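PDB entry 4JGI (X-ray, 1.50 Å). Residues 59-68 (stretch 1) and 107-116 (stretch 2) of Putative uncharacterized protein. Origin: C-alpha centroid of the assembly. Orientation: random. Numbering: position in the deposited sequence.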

# COMPACT_ATOMS: atom_id res chain seq x y z
N PHE A 59 -12.70 10.63 -5.23
CA PHE A 59 -12.02 11.69 -4.43
C PHE A 59 -11.22 11.05 -3.32
O PHE A 59 -11.24 9.81 -3.14
CB PHE A 59 -13.07 12.65 -3.85
CG PHE A 59 -13.95 13.21 -4.92
CD1 PHE A 59 -13.38 13.98 -5.91
CD2 PHE A 59 -15.26 12.79 -5.02
CE1 PHE A 59 -14.14 14.45 -6.94
CE2 PHE A 59 -16.05 13.29 -6.04
CZ PHE A 59 -15.46 14.09 -7.01
N ILE A 60 -10.49 11.87 -2.56
CA ILE A 60 -9.71 11.36 -1.42
C ILE A 60 -10.59 10.52 -0.48
O ILE A 60 -10.17 9.48 0.01
CB ILE A 60 -9.07 12.55 -0.64
CG1 ILE A 60 -8.03 13.15 -1.58
CG2 ILE A 60 -8.45 12.17 0.71
CD1 ILE A 60 -6.97 12.20 -2.10
N GLY A 61 -11.79 11.00 -0.18
CA GLY A 61 -12.66 10.23 0.70
C GLY A 61 -12.85 8.79 0.23
O GLY A 61 -12.86 7.84 1.05
N ASP A 62 -12.99 8.57 -1.07
CA ASP A 62 -13.20 7.23 -1.57
C ASP A 62 -11.98 6.36 -1.33
O ASP A 62 -12.13 5.19 -1.08
CB ASP A 62 -13.52 7.28 -3.05
CG ASP A 62 -14.78 8.06 -3.29
OD1 ASP A 62 -15.83 7.66 -2.66
OD2 ASP A 62 -14.79 9.11 -3.95
N LEU A 63 -10.80 6.97 -1.37
CA LEU A 63 -9.63 6.19 -1.04
C LEU A 63 -9.59 5.79 0.45
O LEU A 63 -9.10 4.71 0.78
CB LEU A 63 -8.35 6.87 -1.43
CG LEU A 63 -8.20 7.25 -2.87
CD1 LEU A 63 -6.87 7.99 -3.04
CD2 LEU A 63 -8.21 6.08 -3.80
N ILE A 64 -10.00 6.70 1.34
CA ILE A 64 -10.10 6.34 2.71
C ILE A 64 -11.08 5.17 2.89
O ILE A 64 -10.80 4.16 3.56
CB ILE A 64 -10.53 7.59 3.50
CG1 ILE A 64 -9.43 8.65 3.41
CG2 ILE A 64 -10.85 7.20 4.97
CD1 ILE A 64 -9.83 9.98 3.98
N PHE A 65 -12.24 5.31 2.26
CA PHE A 65 -13.27 4.29 2.31
C PHE A 65 -12.79 2.93 1.82
O PHE A 65 -13.02 1.92 2.49
CB PHE A 65 -14.53 4.65 1.56
CG PHE A 65 -15.20 5.97 1.95
CD1 PHE A 65 -14.99 6.64 3.15
CD2 PHE A 65 -16.04 6.55 1.04
CE1 PHE A 65 -15.59 7.84 3.39
CE2 PHE A 65 -16.64 7.74 1.27
CZ PHE A 65 -16.38 8.41 2.44
N ALA A 66 -12.05 2.93 0.71
CA ALA A 66 -11.63 1.70 0.15
C ALA A 66 -10.78 0.90 1.07
O ALA A 66 -10.92 -0.34 1.17
CB ALA A 66 -10.89 1.95 -1.17
N GLY A 67 -9.81 1.56 1.72
CA GLY A 67 -9.00 0.85 2.65
C GLY A 67 -9.74 0.20 3.82
O GLY A 67 -9.49 -0.94 4.22
N GLU A 68 -10.66 0.98 4.38
CA GLU A 68 -11.45 0.51 5.48
C GLU A 68 -12.39 -0.61 5.07
O GLU A 68 -12.56 -1.59 5.80
CB GLU A 68 -12.25 1.63 6.11
CG GLU A 68 -11.38 2.77 6.63
CD GLU A 68 -10.26 2.47 7.60
OE1 GLU A 68 -10.29 1.46 8.28
OE2 GLU A 68 -9.29 3.25 7.63
N ASN A 107 -0.91 7.57 5.52
CA ASN A 107 -1.80 6.71 6.31
C ASN A 107 -2.89 6.01 5.49
O ASN A 107 -3.36 4.94 5.85
CB ASN A 107 -2.34 7.51 7.47
CG ASN A 107 -1.32 7.85 8.49
OD1 ASN A 107 -0.27 7.29 8.50
ND2 ASN A 107 -1.66 8.72 9.38
N ILE A 108 -3.35 6.65 4.41
CA ILE A 108 -4.22 5.99 3.43
C ILE A 108 -3.53 4.78 2.83
O ILE A 108 -4.07 3.69 2.81
CB ILE A 108 -4.72 6.99 2.34
CG1 ILE A 108 -5.57 8.05 2.98
CG2 ILE A 108 -5.43 6.26 1.25
CD1 ILE A 108 -6.00 9.16 2.02
N PHE A 109 -2.28 4.94 2.43
CA PHE A 109 -1.50 3.83 1.97
C PHE A 109 -1.27 2.78 3.02
O PHE A 109 -1.44 1.60 2.71
CB PHE A 109 -0.20 4.36 1.39
CG PHE A 109 0.74 3.25 0.98
CD1 PHE A 109 0.52 2.51 -0.20
CD2 PHE A 109 1.80 2.90 1.75
CE1 PHE A 109 1.34 1.42 -0.53
CE2 PHE A 109 2.62 1.85 1.39
CZ PHE A 109 2.41 1.12 0.23
N ARG A 110 -0.96 3.16 4.24
CA ARG A 110 -0.76 2.23 5.31
C ARG A 110 -2.01 1.36 5.47
O ARG A 110 -1.92 0.13 5.60
CB ARG A 110 -0.48 3.00 6.63
CG ARG A 110 -0.32 2.10 7.81
CD ARG A 110 -0.26 2.92 9.09
NE ARG A 110 -1.50 3.64 9.35
CZ ARG A 110 -1.66 4.67 10.19
NH1 ARG A 110 -0.64 5.27 10.78
NH2 ARG A 110 -2.88 5.20 10.34
N THR A 111 -3.20 1.97 5.44
CA THR A 111 -4.43 1.21 5.65
C THR A 111 -4.61 0.23 4.48
O THR A 111 -4.95 -0.93 4.73
CB THR A 111 -5.63 2.14 5.76
OG1 THR A 111 -5.38 3.05 6.87
CG2 THR A 111 -6.93 1.34 5.93
N MET A 112 -4.41 0.65 3.24
CA MET A 112 -4.57 -0.24 2.06
C MET A 112 -3.55 -1.35 2.12
O MET A 112 -3.89 -2.48 1.82
CB MET A 112 -4.48 0.51 0.77
CG MET A 112 -5.64 1.50 0.59
SD MET A 112 -5.28 2.34 -0.95
CE MET A 112 -6.81 3.20 -1.25
N ALA A 113 -2.33 -1.04 2.52
CA ALA A 113 -1.28 -2.06 2.52
C ALA A 113 -1.52 -3.13 3.58
O ALA A 113 -1.37 -4.33 3.34
CB ALA A 113 0.07 -1.39 2.75
N GLU A 114 -1.95 -2.69 4.78
CA GLU A 114 -2.33 -3.57 5.87
C GLU A 114 -3.51 -4.49 5.44
O GLU A 114 -3.47 -5.67 5.67
CB GLU A 114 -2.59 -2.79 7.19
CG GLU A 114 -1.29 -2.31 7.78
CD GLU A 114 -1.45 -1.57 9.16
OE1 GLU A 114 -2.53 -0.92 9.36
OE2 GLU A 114 -0.50 -1.61 10.01
N ALA A 115 -4.49 -3.92 4.78
CA ALA A 115 -5.63 -4.66 4.30
C ALA A 115 -5.28 -5.62 3.18
O ALA A 115 -6.05 -6.52 2.90
CB ALA A 115 -6.71 -3.70 3.82
N SER A 116 -4.14 -5.42 2.52
CA SER A 116 -3.68 -6.22 1.42
C SER A 116 -2.66 -7.23 1.86
O SER A 116 -2.07 -7.85 0.99
CB SER A 116 -3.02 -5.34 0.42
OG SER A 116 -3.96 -4.44 -0.17
O HOH W 1 -7.33 3.67 2.90
O HOH W 2 -7.44 2.94 9.14

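What does I108 bring to the contact? It is the first residue of its stretch to touch the other helix, and its CA-to-CB bond points toward that helix. With chi1 in m and chi2 in t, the side chain spreads over three partners: CD1 lies 3.7 Å from I64 CG1 and 4.1 Å from I60 CG2, while CG2 packs 4.0 Å from L63 CB. A branched aliphatic chain suits this place, since it fills the space between the helices with apolar surface.

How does T111, one turn on, serve two environments? Its OG1 donates a hydrogen bond to N107 O at 2.9 Å, within its own helix, which leaves the methyl for the neighbour. T111 CG2 rests 3.7 Å from G67 C and 3.5 Å from E68 OE2. Water 2 joins the polar groups, donating to E68 OE2 at 2.4 Å and to T111 OG1 at 3.1 Å.

Why do the helices come so close near M112? G67 has no side chain, and its CA lies 4.6 Å from M112 CA. An ideal CB there would point toward the other helix and sit 3.0 Å from T111 CG2, a clash. M112 CG instead lies 4.0 Å from G67 CA. The extended methionine chain leaves its CA sideways, yet its end approaches the neighbour, placing CE 3.4 Å from L63 O, 4.0 Å from L63 CB and 4.3 Å from A66 CB.

What completes the contact? The small methyl of A115 points toward the other helix, with CB 3.9 Å from G67 O. No direct hydrogen bond crosses between the stretches; packing dominates, burying 368 Å² in total, while the helices run in roughly the same direction, 28° apart, with axes approaching to 8.4 Å.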